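Side-chain contacts in copper-sensitive operon repressor (CsoR) (Geobacillus thermodenitrificans, PDB 4M1P), which represses transcription by binding DNA and senses copper, probably releasing its operator when copper(I) binds: residues N46-C49 with I50-L53; E72-N76 with H77-K81; S91-E94 with L95-I99. The protein carries 1 engineered substitution. All coordinates share one frame; numbering follows the deposited sequence.

Contact 1 (N46-C49 with I50-L53); sequences NRYC and IDIL. With CU1 (copper (I) ion), chain B.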
loop_
_atom_site.group_PDB
_atom_site.type_symbol
_atom_site.label_atom_id
_atom_site.label_comp_id
_atom_site.label_asym_id
_atom_site.label_seq_id
_atom_site.Cartn_x
_atom_site.Cartn_y
_atom_site.Cartn_z
ATOM N N ASN A 46 17.791 10.243 -20.807
ATOM C CA ASN A 46 17.352 8.944 -21.311
ATOM C C ASN A 46 17.969 7.769 -20.538
ATOM O O ASN A 46 18.391 6.778 -21.130
ATOM C CB ASN A 46 17.642 8.821 -22.813
ATOM C CG ASN A 46 16.436 8.338 -23.606
ATOM O OD1 ASN A 46 15.663 7.502 -23.140
ATOM N ND2 ASN A 46 16.276 8.865 -24.818
ATOM N N ARG A 47 18.019 7.888 -19.215
ATOM C CA ARG A 47 18.589 6.836 -18.383
ATOM C C ARG A 47 17.666 5.622 -18.305
ATOM O O ARG A 47 16.486 5.707 -18.656
ATOM C CB ARG A 47 18.951 7.368 -16.989
ATOM C CG ARG A 47 20.237 8.209 -16.988
ATOM C CD ARG A 47 20.867 8.334 -15.604
ATOM N NE ARG A 47 21.266 7.039 -15.056
ATOM C CZ ARG A 47 21.659 6.848 -13.799
ATOM N NH1 ARG A 47 21.713 7.867 -12.954
ATOM N NH2 ARG A 47 21.997 5.635 -13.383
ATOM N N TYR A 48 18.225 4.495 -17.870
ATOM C CA TYR A 48 17.514 3.220 -17.823
ATOM C C TYR A 48 16.266 3.291 -16.954
ATOM O O TYR A 48 16.318 3.804 -15.831
ATOM C CB TYR A 48 18.447 2.131 -17.295
ATOM C CG TYR A 48 17.972 0.707 -17.521
ATOM C CD1 TYR A 48 18.112 -0.257 -16.528
ATOM C CD2 TYR A 48 17.399 0.324 -18.729
ATOM C CE1 TYR A 48 17.703 -1.555 -16.729
ATOM C CE2 TYR A 48 16.979 -0.975 -18.935
ATOM C CZ TYR A 48 17.133 -1.909 -17.931
ATOM O OH TYR A 48 16.716 -3.203 -18.138
ATOM N N CYS A 49 15.154 2.770 -17.477
ATOM C CA CYS A 49 13.865 2.794 -16.782
ATOM C C CYS A 49 13.931 2.223 -15.364
ATOM O O CYS A 49 13.241 2.707 -14.469
ATOM C CB CYS A 49 12.799 2.028 -17.576
ATOM S SG CYS A 49 12.501 2.580 -19.279
ATOM N N ILE A 50 14.754 1.195 -15.167
ATOM C CA ILE A 50 14.868 0.548 -13.864
ATOM C C ILE A 50 15.500 1.498 -12.847
ATOM O O ILE A 50 14.997 1.643 -11.727
ATOM C CB ILE A 50 15.662 -0.768 -13.955
ATOM C CG1 ILE A 50 14.857 -1.835 -14.705
ATOM C CG2 ILE A 50 16.043 -1.267 -12.573
ATOM C CD1 ILE A 50 13.621 -2.333 -13.960
ATOM N N ASP A 51 16.594 2.143 -13.245
ATOM C CA ASP A 51 17.256 3.133 -12.401
ATOM C C ASP A 51 16.272 4.218 -11.971
ATOM O O ASP A 51 16.238 4.626 -10.808
ATOM C CB ASP A 51 18.424 3.769 -13.148
ATOM C CG ASP A 51 19.509 2.776 -13.486
ATOM O OD1 ASP A 51 19.601 1.739 -12.799
ATOM O OD2 ASP A 51 20.285 3.033 -14.431
ATOM N N ILE A 52 15.465 4.674 -12.918
ATOM C CA ILE A 52 14.469 5.697 -12.636
ATOM C C ILE A 52 13.423 5.197 -11.635
ATOM O O ILE A 52 13.066 5.905 -10.691
ATOM C CB ILE A 52 13.821 6.190 -13.936
ATOM C CG1 ILE A 52 14.852 6.988 -14.734
ATOM C CG2 ILE A 52 12.586 7.020 -13.653
ATOM C CD1 ILE A 52 14.314 7.634 -15.983
ATOM N N LEU A 53 12.957 3.966 -11.827
ATOM C CA LEU A 53 11.948 3.386 -10.944
ATOM C C LEU A 53 12.471 3.244 -9.516
ATOM O O LEU A 53 11.753 3.523 -8.551
ATOM C CB LEU A 53 11.463 2.044 -11.490
ATOM C CG LEU A 53 10.574 2.157 -12.727
ATOM C CD1 LEU A 53 10.497 0.830 -13.461
ATOM C CD2 LEU A 53 9.188 2.625 -12.335
HETATM CU CU CU1 B . 12.655 0.499 -20.340
#

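Contact 2 (E72-N76 with H77-K81); sequences ERHAN and HCVAK. With CU1 (copper (I) ion), chain C.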
loop_
_atom_site.group_PDB
_atom_site.type_symbol
_atom_site.label_atom_id
_atom_site.label_comp_id
_atom_site.label_asym_id
_atom_site.label_seq_id
_atom_site.Cartn_x
_atom_site.Cartn_y
_atom_site.Cartn_z
ATOM N N GLU A 72 1.277 11.951 12.764
ATOM C CA GLU A 72 1.497 11.735 14.186
ATOM C C GLU A 72 1.539 13.062 14.931
ATOM O O GLU A 72 0.936 13.204 15.993
ATOM C CB GLU A 72 2.792 10.958 14.425
ATOM C CG GLU A 72 2.785 9.534 13.878
ATOM C CD GLU A 72 4.031 8.755 14.272
ATOM O OE1 GLU A 72 4.932 8.605 13.422
ATOM O OE2 GLU A 72 4.105 8.289 15.432
ATOM N N ARG A 73 2.250 14.029 14.367
ATOM C CA ARG A 73 2.348 15.341 14.979
ATOM C C ARG A 73 0.949 15.912 15.175
ATOM O O ARG A 73 0.599 16.342 16.275
ATOM C CB ARG A 73 3.205 16.275 14.121
ATOM C CG ARG A 73 3.772 17.475 14.855
ATOM C CD ARG A 73 2.753 18.599 14.979
ATOM N NE ARG A 73 3.389 19.877 15.276
ATOM C CZ ARG A 73 2.736 21.028 15.369
ATOM N NH1 ARG A 73 1.419 21.059 15.198
ATOM N NH2 ARG A 73 3.396 22.147 15.636
ATOM N N HIS A 74 0.142 15.891 14.119
ATOM C CA HIS A 74 -1.198 16.470 14.186
ATOM C C HIS A 74 -2.048 15.769 15.244
ATOM O O HIS A 74 -2.757 16.419 16.012
ATOM C CB HIS A 74 -1.882 16.400 12.818
ATOM C CG HIS A 74 -3.229 17.049 12.780
ATOM N ND1 HIS A 74 -3.422 18.397 12.993
ATOM C CD2 HIS A 74 -4.464 16.531 12.551
ATOM C CE1 HIS A 74 -4.700 18.684 12.900
ATOM N NE2 HIS A 74 -5.362 17.562 12.630
ATOM N N ALA A 75 -1.965 14.444 15.290
ATOM C CA ALA A 75 -2.746 13.664 16.249
ATOM C C ALA A 75 -2.279 13.860 17.693
ATOM O O ALA A 75 -3.096 14.064 18.590
ATOM C CB ALA A 75 -2.724 12.188 15.876
ATOM N N ASN A 76 -0.965 13.789 17.911
ATOM C CA ASN A 76 -0.380 13.931 19.246
ATOM C C ASN A 76 -0.580 15.305 19.868
ATOM O O ASN A 76 -0.670 15.428 21.083
ATOM C CB ASN A 76 1.122 13.641 19.214
ATOM C CG ASN A 76 1.439 12.192 18.911
ATOM O OD1 ASN A 76 0.569 11.421 18.497
ATOM N ND2 ASN A 76 2.700 11.812 19.110
ATOM N N HIS A 77 -0.622 16.341 19.040
ATOM C CA HIS A 77 -0.699 17.703 19.554
ATOM C C HIS A 77 -2.012 18.399 19.238
ATOM O O HIS A 77 -2.796 18.695 20.142
ATOM C CB HIS A 77 0.475 18.522 19.031
ATOM C CG HIS A 77 1.806 18.002 19.485
ATOM N ND1 HIS A 77 2.817 17.687 18.608
ATOM C CD2 HIS A 77 2.273 17.726 20.723
ATOM C CE1 HIS A 77 3.863 17.243 19.290
ATOM N NE2 HIS A 77 3.556 17.259 20.574
ATOM N N CYS A 78 -2.255 18.659 17.958
ATOM C CA CYS A 78 -3.439 19.412 17.543
ATOM C C CYS A 78 -4.760 18.718 17.910
ATOM O O CYS A 78 -5.612 19.313 18.570
ATOM C CB CYS A 78 -3.393 19.717 16.041
ATOM S SG CYS A 78 -1.926 20.636 15.491
ATOM N N VAL A 79 -4.931 17.469 17.484
ATOM C CA VAL A 79 -6.152 16.729 17.792
ATOM C C VAL A 79 -6.285 16.491 19.302
ATOM O O VAL A 79 -7.375 16.617 19.874
ATOM C CB VAL A 79 -6.224 15.404 17.014
ATOM C CG1 VAL A 79 -7.466 14.625 17.404
ATOM C CG2 VAL A 79 -6.235 15.674 15.516
ATOM N N ALA A 80 -5.169 16.171 19.951
ATOM C CA ALA A 80 -5.155 16.027 21.404
ATOM C C ALA A 80 -5.611 17.313 22.110
ATOM O O ALA A 80 -6.354 17.255 23.091
ATOM C CB ALA A 80 -3.782 15.610 21.881
ATOM N N LYS A 81 -5.168 18.468 21.615
ATOM C CA LYS A 81 -5.592 19.740 22.190
ATOM C C LYS A 81 -7.103 19.932 22.039
ATOM O O LYS A 81 -7.785 20.337 22.984
ATOM C CB LYS A 81 -4.833 20.916 21.560
ATOM C CG LYS A 81 -5.243 22.275 22.113
ATOM C CD LYS A 81 -4.350 23.399 21.610
HETATM CU CU CU1 C . -1.887 19.810 13.344
#

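Contact 3 (S91-E94 with L95-I99); sequences SLRE and LMDVI. With NA (sodium ion), chain D.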
loop_
_atom_site.group_PDB
_atom_site.type_symbol
_atom_site.label_atom_id
_atom_site.label_comp_id
_atom_site.label_asym_id
_atom_site.label_seq_id
_atom_site.Cartn_x
_atom_site.Cartn_y
_atom_site.Cartn_z
ATOM N N SER A 91 -12.249 17.366 15.314
ATOM C CA SER A 91 -10.895 17.021 14.888
ATOM C C SER A 91 -10.738 15.545 14.533
ATOM O O SER A 91 -9.959 15.200 13.641
ATOM C CB SER A 91 -9.882 17.405 15.959
ATOM O OG SER A 91 -9.732 18.808 16.019
ATOM N N LEU A 92 -11.471 14.678 15.226
ATOM C CA LEU A 92 -11.390 13.248 14.964
ATOM C C LEU A 92 -11.953 12.911 13.582
ATOM O O LEU A 92 -11.390 12.086 12.858
ATOM C CB LEU A 92 -12.123 12.451 16.044
ATOM C CG LEU A 92 -12.217 10.945 15.798
ATOM C CD1 LEU A 92 -10.834 10.328 15.718
ATOM C CD2 LEU A 92 -13.045 10.258 16.874
ATOM N N ARG A 93 -13.061 13.551 13.224
ATOM C CA ARG A 93 -13.691 13.314 11.930
ATOM C C ARG A 93 -12.778 13.760 10.784
ATOM O O ARG A 93 -12.655 13.054 9.776
ATOM C CB ARG A 93 -15.050 14.014 11.853
ATOM C CG ARG A 93 -15.849 13.684 10.605
ATOM C CD ARG A 93 -17.343 13.882 10.831
ATOM N NE ARG A 93 -17.955 12.775 11.568
ATOM C CZ ARG A 93 -18.600 11.760 10.997
ATOM N NH1 ARG A 93 -18.734 11.707 9.676
ATOM N NH2 ARG A 93 -19.124 10.801 11.748
ATOM N N GLU A 94 -12.137 14.920 10.943
ATOM C CA GLU A 94 -11.143 15.382 9.985
ATOM C C GLU A 94 -10.084 14.300 9.822
ATOM O O GLU A 94 -9.796 13.873 8.709
ATOM C CB GLU A 94 -10.469 16.674 10.462
ATOM C CG GLU A 94 -11.229 17.969 10.204
ATOM C CD GLU A 94 -10.566 19.169 10.873
ATOM O OE1 GLU A 94 -9.624 18.957 11.665
ATOM O OE2 GLU A 94 -10.989 20.319 10.614
ATOM N N LEU A 95 -9.517 13.857 10.942
ATOM C CA LEU A 95 -8.439 12.872 10.928
ATOM C C LEU A 95 -8.844 11.590 10.204
ATOM O O LEU A 95 -8.057 11.029 9.438
ATOM C CB LEU A 95 -7.986 12.547 12.351
ATOM C CG LEU A 95 -6.741 11.664 12.498
ATOM C CD1 LEU A 95 -5.499 12.352 11.943
ATOM C CD2 LEU A 95 -6.520 11.264 13.951
ATOM N N MET A 96 -10.070 11.127 10.435
ATOM C CA MET A 96 -10.537 9.923 9.764
ATOM C C MET A 96 -10.667 10.128 8.258
ATOM O O MET A 96 -10.419 9.208 7.478
ATOM C CB MET A 96 -11.858 9.437 10.356
ATOM C CG MET A 96 -11.711 8.835 11.742
ATOM S SD MET A 96 -10.392 7.594 11.809
ATOM C CE MET A 96 -11.071 6.332 10.731
ATOM N N ASP A 97 -11.042 11.335 7.848
ATOM C CA ASP A 97 -11.165 11.625 6.425
ATOM C C ASP A 97 -9.831 11.514 5.688
ATOM O O ASP A 97 -9.775 10.930 4.608
ATOM C CB ASP A 97 -11.821 12.987 6.185
ATOM C CG ASP A 97 -13.336 12.928 6.297
ATOM O OD1 ASP A 97 -13.910 11.856 5.998
ATOM O OD2 ASP A 97 -13.951 13.948 6.684
ATOM N N VAL A 98 -8.758 12.054 6.264
ATOM C CA VAL A 98 -7.456 11.962 5.608
ATOM C C VAL A 98 -6.905 10.538 5.624
ATOM O O VAL A 98 -6.187 10.144 4.710
ATOM C CB VAL A 98 -6.403 12.970 6.157
ATOM C CG1 VAL A 98 -6.919 14.380 6.042
ATOM C CG2 VAL A 98 -6.029 12.660 7.588
ATOM N N ILE A 99 -7.245 9.765 6.654
ATOM C CA ILE A 99 -6.870 8.353 6.693
ATOM C C ILE A 99 -7.492 7.605 5.507
ATOM O O ILE A 99 -6.793 6.921 4.754
ATOM C CB ILE A 99 -7.286 7.689 8.020
ATOM C CG1 ILE A 99 -6.520 8.302 9.193
ATOM C CG2 ILE A 99 -7.063 6.193 7.965
ATOM C CD1 ILE A 99 -5.021 8.374 8.980
HETATM NA NA NA D . -10.934 21.301 16.746
#

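Contact 1 (N46-C49 with I50-L53)
The backbone carbonyl of Tyr-48 accepts the amide of Ile-52, with N and O 3.2 Å apart, and that of Cys-49 accepts the amide of Leu-53, with N and O 2.9 Å apart, so the chain winds into helix 49-85 straight after its N-cap, Tyr-48. The Tyr-48 ring lies alongside Ile-50, both side chains pointing the same way, and its CE1 meets Ile-50 CG1 at 3.5 Å. The Ile-50 amide N sits over one face of this ring, 3.9 Å above the plane and offset toward the rim. Tyr-48 CG is anti to the backbone N (chi1 -165°), which lays the ring beside Ile-50, and its OH is hydrogen-bonded to Glu-94 of the second subunit. A phenylalanine here would probably leave Glu-94 of the second subunit without its hydroxyl partner and weaken the hold between subunits. On the solvent side, Arg-47 crosses Asp-51 at about a right angle, with a salt bridge from NH2 to Asp-51 OD2, 3.3 Å, whose hydrogen bond is weak; the guanidinium and carboxylate planes are 60° apart. Preceding all this, Asn-46 closes helix 19-44 in a Schellman motif, its positive phi turning the chain toward the next helix of the antiparallel hairpin. Ile-52 reaches back across the turn, its CD1 3.9 Å from Arg-47 O, and also packs on Met-42 and Val-43 of helix 19-44. Cys-49 swings SG anti to its carbonyl carbon (chi1 -57°) and binds copper at 2.3 Å from SG to the ion; His-74 and Cys-78 of the second subunit complete the three-coordinate site. Leu-53, one turn on, lies against the Cys-49 carbonyl and packs on Gly-67 of the second subunit.

Contact 2 (E72-N76 with H77-K81)
His-74 and Cys-78, one turn apart on helix 49-85, grip one copper(I) ion, bound by His-74 ND1 at 2.1 Å and by Cys-78 SG at 2.3 Å. His-74 ND1 reaches the metal because chi1 (-176°) turns the imidazole away from its own amide nitrogen, and Cys-49 of the second subunit supplies the third ligand. Arg-73 NH1 approaches the same sulfur at 3.4 Å, which lies at the guanidinium edge near its plane; a positive group there would be expected to steady a thiolate. The guanidinium is itself well occupied, NH2 in a salt bridge with Glu-21 and NH1 hydrogen-bonded to Ile-15 O. Among the backbone acceptors, Arg-73 O takes the amide of His-77, whereas His-74 O takes that of Val-79 at 2.8 Å between O and N and Ala-75 O that of Ala-80, a step of five residues that marks a wider pi-type turn. The Val-79 and His-74 side chains cross at about a right angle, with Val-79 CG2 3.6 Å from His-74 NE2. Met-14 of the N-terminal arm lies against Cys-78, while Leu-92, Arg-93 and Met-96 from helix 88-103 of the third subunit pack on Val-79, Asn-76 and Ala-75.

Contact 3 (S91-E94 with L95-I99)
Leu-92 and Met-96 form the one apolar side-chain pair across a contact otherwise joined by the backbone, with Leu-92 CD1 4.3 Å from Met-96 CG. Met-96 is folded at chi2 and chi3, and its CG lies 3.5 Å from Leu-92 O. Along the backbone, Leu-95, Met-96, Asp-97 and Val-98 each give their amide to the carbonyl four residues back, the Met-96 N to Leu-92 O bond being 2.9 Å long. Glu-94 stretches out beyond CG (chi2 173°), which takes its carboxylate clear of the helix. Both oxygens are used there, OE1 by Tyr-48 OH of the second subunit and OE2 by the amide of Gly-12 of its own chain. Ser-91 OG binds a sodium ion at 2.9 Å, a site shared with Ser-87 and Gln-90. Leu-95 rests on Leu-71 of helix 49-85 and on Leu-92 of the third subunit, and Leu-92 and Met-96 both pack on Ala-75 of that subunit. Such a regular alpha-helix, one flank on its own chain and others on two neighbouring subunits, is typical of the short C-terminal helix in the all-helical CsoR tetramer.

In the fold
Along the chain the three contacts follow in series. Contact 1 opens helix 49-85, contact 2 lies near the other end of the same helix, with centres about 40 Å apart, and contact 3 is on the next helix, 88-103. Contacts 2 and 3 are neighbours, their centres about 12 Å apart, touching where Val-79 CG1 meets Ser-91 CB at 4.0 Å. Contact 1 sits on the opposite side of the chain's centre, so one chain cannot complete a copper site alone: the cysteine at one end of the long helix joins the histidine and cysteine at the far end of its partner's. Copper binding thus spans the subunit interface, consistent with its role as an allosteric signal.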